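Local atomic coordinates of pseudouridine synthase (Pyrococcus abyssi, PDB entry 2AUS), a protein that probably isomerises specific uridines of RNA to pseudouridine as Cbf5, the catalytic subunit of the archaeal box H/ACA ribonucleoprotein, in complex with Nop10. Residues T27-F33 / L292-L296; K37-E41 / E233-R237. All blocks are in the same frame, centred on the assembly; numbering follows the deposited sequence.

Contact 1: T27-F33 / L292-L296; sequences TNPKWGF and LKDEL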
loop_
_atom_site.group_PDB
_atom_site.type_symbol
_atom_site.label_atom_id
_atom_site.label_comp_id
_atom_site.label_asym_id
_atom_site.label_seq_id
_atom_site.Cartn_x
_atom_site.Cartn_y
_atom_site.Cartn_z
ATOM N N THR A 27 49.832 8.937 11.354
ATOM C CA THR A 27 49.086 9.123 10.121
ATOM C C THR A 27 49.046 10.595 9.732
ATOM O O THR A 27 49.118 11.470 10.595
ATOM C CB THR A 27 47.635 8.553 10.262
ATOM O OG1 THR A 27 46.978 8.566 8.985
ATOM C CG2 THR A 27 46.815 9.372 11.255
ATOM N N ASN A 28 48.944 10.857 8.431
ATOM C CA ASN A 28 48.895 12.220 7.905
ATOM C C ASN A 28 47.492 12.797 8.095
ATOM O O ASN A 28 46.535 12.338 7.483
ATOM C CB ASN A 28 49.248 12.212 6.410
ATOM C CG ASN A 28 49.349 13.613 5.815
ATOM O OD1 ASN A 28 48.524 14.486 6.090
ATOM N ND2 ASN A 28 50.358 13.821 4.976
ATOM N N PRO A 29 47.357 13.826 8.942
ATOM C CA PRO A 29 46.048 14.441 9.187
ATOM C C PRO A 29 45.386 15.017 7.944
ATOM O O PRO A 29 44.177 15.222 7.925
ATOM C CB PRO A 29 46.354 15.514 10.237
ATOM C CG PRO A 29 47.775 15.891 9.927
ATOM C CD PRO A 29 48.423 14.544 9.662
ATOM N N LYS A 30 46.170 15.268 6.898
ATOM C CA LYS A 30 45.616 15.828 5.670
ATOM C C LYS A 30 45.007 14.752 4.781
ATOM O O LYS A 30 44.165 15.042 3.933
ATOM C CB LYS A 30 46.702 16.576 4.888
ATOM C CG LYS A 30 47.370 17.711 5.662
ATOM C CD LYS A 30 46.358 18.763 6.096
ATOM C CE LYS A 30 47.011 19.841 6.949
ATOM N NZ LYS A 30 46.011 20.853 7.397
ATOM N N TRP A 31 45.433 13.507 4.971
ATOM C CA TRP A 31 44.911 12.413 4.162
ATOM C C TRP A 31 43.715 11.739 4.816
ATOM O O TRP A 31 43.768 11.342 5.980
ATOM C CB TRP A 31 46.012 11.390 3.900
ATOM C CG TRP A 31 47.122 11.944 3.041
ATOM C CD1 TRP A 31 47.108 13.116 2.334
ATOM C CD2 TRP A 31 48.380 11.325 2.760
ATOM N NE1 TRP A 31 48.277 13.262 1.631
ATOM C CE2 TRP A 31 49.078 12.176 1.873
ATOM C CE3 TRP A 31 48.990 10.130 3.171
ATOM C CZ2 TRP A 31 50.352 11.874 1.388
ATOM C CZ3 TRP A 31 50.264 9.827 2.684
ATOM C CH2 TRP A 31 50.927 10.697 1.804
ATOM N N GLY A 32 42.629 11.618 4.062
ATOM C CA GLY A 32 41.440 10.985 4.598
ATOM C C GLY A 32 40.686 11.866 5.570
ATOM O O GLY A 32 40.867 13.086 5.590
ATOM N N PHE A 33 39.831 11.244 6.375
ATOM C CA PHE A 33 39.022 11.970 7.348
ATOM C C PHE A 33 38.616 11.065 8.487
ATOM O O PHE A 33 38.543 9.848 8.326
ATOM C CB PHE A 33 37.688 12.438 6.748
ATOM C CG PHE A 33 37.806 13.197 5.466
ATOM C CD1 PHE A 33 37.756 14.586 5.460
ATOM C CD2 PHE A 33 37.902 12.522 4.254
ATOM C CE1 PHE A 33 37.811 15.296 4.255
ATOM C CE2 PHE A 33 37.960 13.215 3.052
ATOM C CZ PHE A 33 37.904 14.608 3.051
ATOM N N LEU A 292 44.810 4.300 10.102
ATOM C CA LEU A 292 45.094 4.710 11.469
ATOM C C LEU A 292 44.066 5.716 11.994
ATOM O O LEU A 292 44.088 6.065 13.171
ATOM C CB LEU A 292 46.516 5.283 11.562
ATOM C CG LEU A 292 47.561 4.187 11.309
ATOM C CD1 LEU A 292 48.987 4.748 11.291
ATOM C CD2 LEU A 292 47.404 3.142 12.391
ATOM N N LYS A 293 43.169 6.181 11.129
ATOM C CA LYS A 293 42.126 7.114 11.556
ATOM C C LYS A 293 40.825 6.334 11.714
ATOM O O LYS A 293 39.758 6.911 11.848
ATOM C CB LYS A 293 41.930 8.226 10.521
ATOM C CG LYS A 293 43.160 9.097 10.280
ATOM C CD LYS A 293 42.813 10.269 9.355
ATOM C CE LYS A 293 44.067 11.047 8.951
ATOM N NZ LYS A 293 45.026 10.194 8.177
ATOM N N ASP A 294 40.932 5.010 11.707
ATOM C CA ASP A 294 39.773 4.131 11.827
ATOM C C ASP A 294 38.785 4.205 10.657
ATOM O O ASP A 294 37.582 4.000 10.830
ATOM C CB ASP A 294 39.061 4.378 13.163
ATOM C CG ASP A 294 39.958 4.050 14.359
ATOM O OD1 ASP A 294 40.703 3.042 14.285
ATOM O OD2 ASP A 294 39.920 4.789 15.367
ATOM N N GLU A 295 39.299 4.489 9.460
ATOM C CA GLU A 295 38.449 4.529 8.267
ATOM C C GLU A 295 38.528 3.119 7.701
ATOM O O GLU A 295 39.573 2.481 7.792
ATOM C CB GLU A 295 39.005 5.474 7.205
ATOM C CG GLU A 295 39.143 6.927 7.619
ATOM C CD GLU A 295 40.211 7.643 6.814
ATOM O OE1 GLU A 295 41.409 7.465 7.128
ATOM O OE2 GLU A 295 39.848 8.364 5.862
ATOM N N LEU A 296 37.445 2.634 7.112
ATOM C CA LEU A 296 37.456 1.304 6.532
ATOM C C LEU A 296 38.146 1.364 5.173
ATOM O O LEU A 296 37.734 2.107 4.282
ATOM C CB LEU A 296 36.030 0.792 6.353
ATOM C CG LEU A 296 35.864 -0.514 5.570
ATOM C CD1 LEU A 296 36.518 -1.661 6.329
ATOM C CD2 LEU A 296 34.367 -0.790 5.363
#

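Contact 2: K37-E41 / E233-R237; sequences KRPIE and EEYIR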
loop_
_atom_site.group_PDB
_atom_site.type_symbol
_atom_site.label_atom_id
_atom_site.label_comp_id
_atom_site.label_asym_id
_atom_site.label_seq_id
_atom_site.Cartn_x
_atom_site.Cartn_y
_atom_site.Cartn_z
ATOM N N LYS A 37 33.677 12.681 10.565
ATOM C CA LYS A 37 33.912 14.080 10.231
ATOM C C LYS A 37 34.061 14.266 8.737
ATOM O O LYS A 37 34.854 15.087 8.285
ATOM C CB LYS A 37 35.175 14.592 10.935
ATOM C CG LYS A 37 35.031 14.737 12.438
ATOM C CD LYS A 37 34.061 15.861 12.784
ATOM C CE LYS A 37 33.832 15.949 14.290
ATOM N NZ LYS A 37 35.125 16.088 15.022
ATOM N N ARG A 38 33.295 13.509 7.967
ATOM C CA ARG A 38 33.375 13.613 6.523
ATOM C C ARG A 38 32.377 14.617 5.962
ATOM O O ARG A 38 31.248 14.707 6.435
ATOM C CB ARG A 38 33.166 12.230 5.888
ATOM C CG ARG A 38 34.311 11.264 6.210
ATOM C CD ARG A 38 34.386 10.060 5.264
ATOM N NE ARG A 38 33.472 9.009 5.668
ATOM C CZ ARG A 38 33.832 7.786 6.060
ATOM N NH1 ARG A 38 35.105 7.424 6.102
ATOM N NH2 ARG A 38 32.901 6.928 6.442
ATOM N N PRO A 39 32.798 15.413 4.964
ATOM C CA PRO A 39 31.898 16.405 4.354
ATOM C C PRO A 39 30.611 15.660 3.998
ATOM O O PRO A 39 30.671 14.525 3.520
ATOM C CB PRO A 39 32.672 16.859 3.120
ATOM C CG PRO A 39 34.105 16.736 3.560
ATOM C CD PRO A 39 34.121 15.421 4.312
ATOM N N ILE A 40 29.461 16.294 4.216
ATOM C CA ILE A 40 28.171 15.650 3.987
ATOM C C ILE A 40 28.020 14.772 2.744
ATOM O O ILE A 40 27.487 13.666 2.835
ATOM C CB ILE A 40 27.005 16.677 4.035
ATOM C CG1 ILE A 40 25.665 15.927 4.042
ATOM C CG2 ILE A 40 27.082 17.631 2.857
ATOM C CD1 ILE A 40 25.542 14.914 5.170
ATOM N N GLU A 41 28.479 15.243 1.590
ATOM C CA GLU A 41 28.385 14.440 0.370
ATOM C C GLU A 41 29.171 13.140 0.522
ATOM O O GLU A 41 28.672 12.063 0.203
ATOM C CB GLU A 41 28.936 15.206 -0.832
ATOM C CG GLU A 41 28.068 16.336 -1.326
ATOM C CD GLU A 41 26.721 15.857 -1.819
ATOM O OE1 GLU A 41 26.634 14.701 -2.291
ATOM O OE2 GLU A 41 25.753 16.647 -1.750
ATOM N N GLU A 233 22.126 20.314 7.141
ATOM C CA GLU A 233 22.621 18.950 6.968
ATOM C C GLU A 233 22.660 18.123 8.246
ATOM O O GLU A 233 22.859 16.914 8.192
ATOM C CB GLU A 233 24.025 18.974 6.361
ATOM C CG GLU A 233 25.043 19.715 7.211
ATOM C CD GLU A 233 26.474 19.331 6.873
ATOM O OE1 GLU A 233 27.068 18.521 7.623
ATOM O OE2 GLU A 233 26.994 19.828 5.852
ATOM N N GLU A 234 22.467 18.779 9.384
ATOM C CA GLU A 234 22.513 18.117 10.681
ATOM C C GLU A 234 21.690 16.834 10.793
ATOM O O GLU A 234 22.186 15.797 11.243
ATOM C CB GLU A 234 22.047 19.079 11.769
ATOM C CG GLU A 234 22.210 18.539 13.172
ATOM C CD GLU A 234 21.442 19.356 14.197
ATOM O OE1 GLU A 234 21.397 20.595 14.054
ATOM O OE2 GLU A 234 20.893 18.761 15.153
ATOM N N TYR A 235 20.429 16.905 10.391
ATOM C CA TYR A 235 19.552 15.750 10.503
ATOM C C TYR A 235 19.863 14.623 9.528
ATOM O O TYR A 235 19.911 13.465 9.929
ATOM C CB TYR A 235 18.100 16.221 10.396
ATOM C CG TYR A 235 17.832 17.289 11.437
ATOM C CD1 TYR A 235 17.777 16.961 12.792
ATOM C CD2 TYR A 235 17.777 18.641 11.084
ATOM C CE1 TYR A 235 17.687 17.950 13.770
ATOM C CE2 TYR A 235 17.689 19.638 12.055
ATOM C CZ TYR A 235 17.648 19.283 13.394
ATOM O OH TYR A 235 17.589 20.255 14.362
ATOM N N ILE A 236 20.086 14.942 8.257
ATOM C CA ILE A 236 20.402 13.890 7.299
ATOM C C ILE A 236 21.710 13.238 7.750
ATOM O O ILE A 236 21.854 12.020 7.691
ATOM C CB ILE A 236 20.544 14.440 5.853
ATOM C CG1 ILE A 236 20.565 13.276 4.855
ATOM C CG2 ILE A 236 21.828 15.253 5.710
ATOM C CD1 ILE A 236 19.327 12.389 4.918
ATOM N N ARG A 237 22.649 14.049 8.234
ATOM C CA ARG A 237 23.930 13.529 8.702
ATOM C C ARG A 237 23.729 12.506 9.813
ATOM O O ARG A 237 24.316 11.420 9.785
ATOM C CB ARG A 237 24.827 14.653 9.216
ATOM C CG ARG A 237 26.140 14.143 9.796
ATOM C CD ARG A 237 27.060 15.265 10.240
ATOM N NE ARG A 237 27.619 16.015 9.117
ATOM C CZ ARG A 237 28.607 15.579 8.342
ATOM N NH1 ARG A 237 29.150 14.386 8.565
ATOM N NH2 ARG A 237 29.065 16.345 7.360
HETATM O O HOH W 1 29.640 18.807 5.260
#

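Contact 1: T27-F33 / L292-L296
Hydrogen bonds from one lysine amine dominate this contact. Lys293 reaches across in an extended chain that bends at its last torsion, and its NZ donates to Thr27 OG1 (2.7 Å), to the backbone oxygen Asn28 O (2.7 Å) and to Trp31 O (2.8 Å); it also bonds Tyr330 OH. The two carbonyls converge because 28-31 folds into a type I turn, closed by Trp31 N to Asn28 O at 3.0 Å; an Asx turn, Lys30 N to Asn28 OD1 at 2.6 Å, overlaps it. Two residues on, Glu295 OE2 accepts from Phe33 N (2.9 Å, 167°), while Glu295 OE1 accepts from Tyr330 of the C-terminal tail.

Apolar contact is slighter: Thr27 CB rests on Leu292 CB at 3.7 Å, and Pro29 CA lies 3.9 Å from Lys293 CE. Gly32 matters for space. Its CA sits 3.3 Å from Glu295 OE2, where a beta carbon would clash, and its phi of 75° suits a residue without one.

The N-terminal segment is thus tied to the turn between PUA-domain strands 286-291 and 296-302. Two of the lysine's three partners in 27-33 are main-chain carbonyls, so those bonds depend on how the turn places Asn28 O and Trp31 O.

Contact 2: K37-E41 / E233-R237
Arg38 and Pro39 run extended into helix 40-45, with Pro39 at the N-cap position, while 233-237 belongs to the short helix 234-239 and its approach, where Arg237 N bonds back to Glu233 O at 2.9 Å. The backbones come closest at Ile40 and Arg237, whose CA atoms are 6.7 Å apart, leaving the space between them to side chains and a water.

Arg237 and Ile40 occupy much of that space. The guanidinium of Arg237 forks onto a single carbonyl, with NH1 at 3.0 Å and NH2 at 2.9 Å from Arg38 O. Along another edge, NE and NH2 each lie 3.0 Å from Glu233 OE1, in a salt bridge to the residue four positions earlier. The other carboxylate oxygen, Glu233 OE2, receives a hydrogen bond from water 1 (2.9 Å), which accepts one from Ile40 N (2.7 Å); the water thereby links the first helix's N-terminal amide to the acid. Ile40 points into the contact, its CD1 lying over one face of the guanidinium and meeting Ile236 CG2 at 3.8 Å. Trp227 of helix 217-228 also packs on Ile40 and Glu233. The Arg38 side chain leads away, to a salt bridge with Glu244.

The contact joins the DKCLD region, at helix 40-45, to the TruB C-terminal region, at helix 234-239. With its charge balanced by Glu233, Arg237 binds the main chain of its partner, so the join depends on the backbone course at Arg38 rather than on that residue's own charged end.

The two contacts follow each other along the N-terminal segment, their centres about 18 Å apart and on the same side of the chain's centre. Residues 27-33 meet the PUA domain; a few residues later, 37-41 meet helix 234-239. Phe33 bridges them directly, with its CB 3.6 Å from Arg38 CG and its CE1 3.7 Å from Pro39 CD. Glu244 adds a second connection, bonding Arg38 of contact 2 and the backbone amide of Leu296 in contact 1. Together they tie the N-terminal extension to both the PUA domain and the synthase part, while Tyr235 of contact 2 also packs against the Nop10 chain.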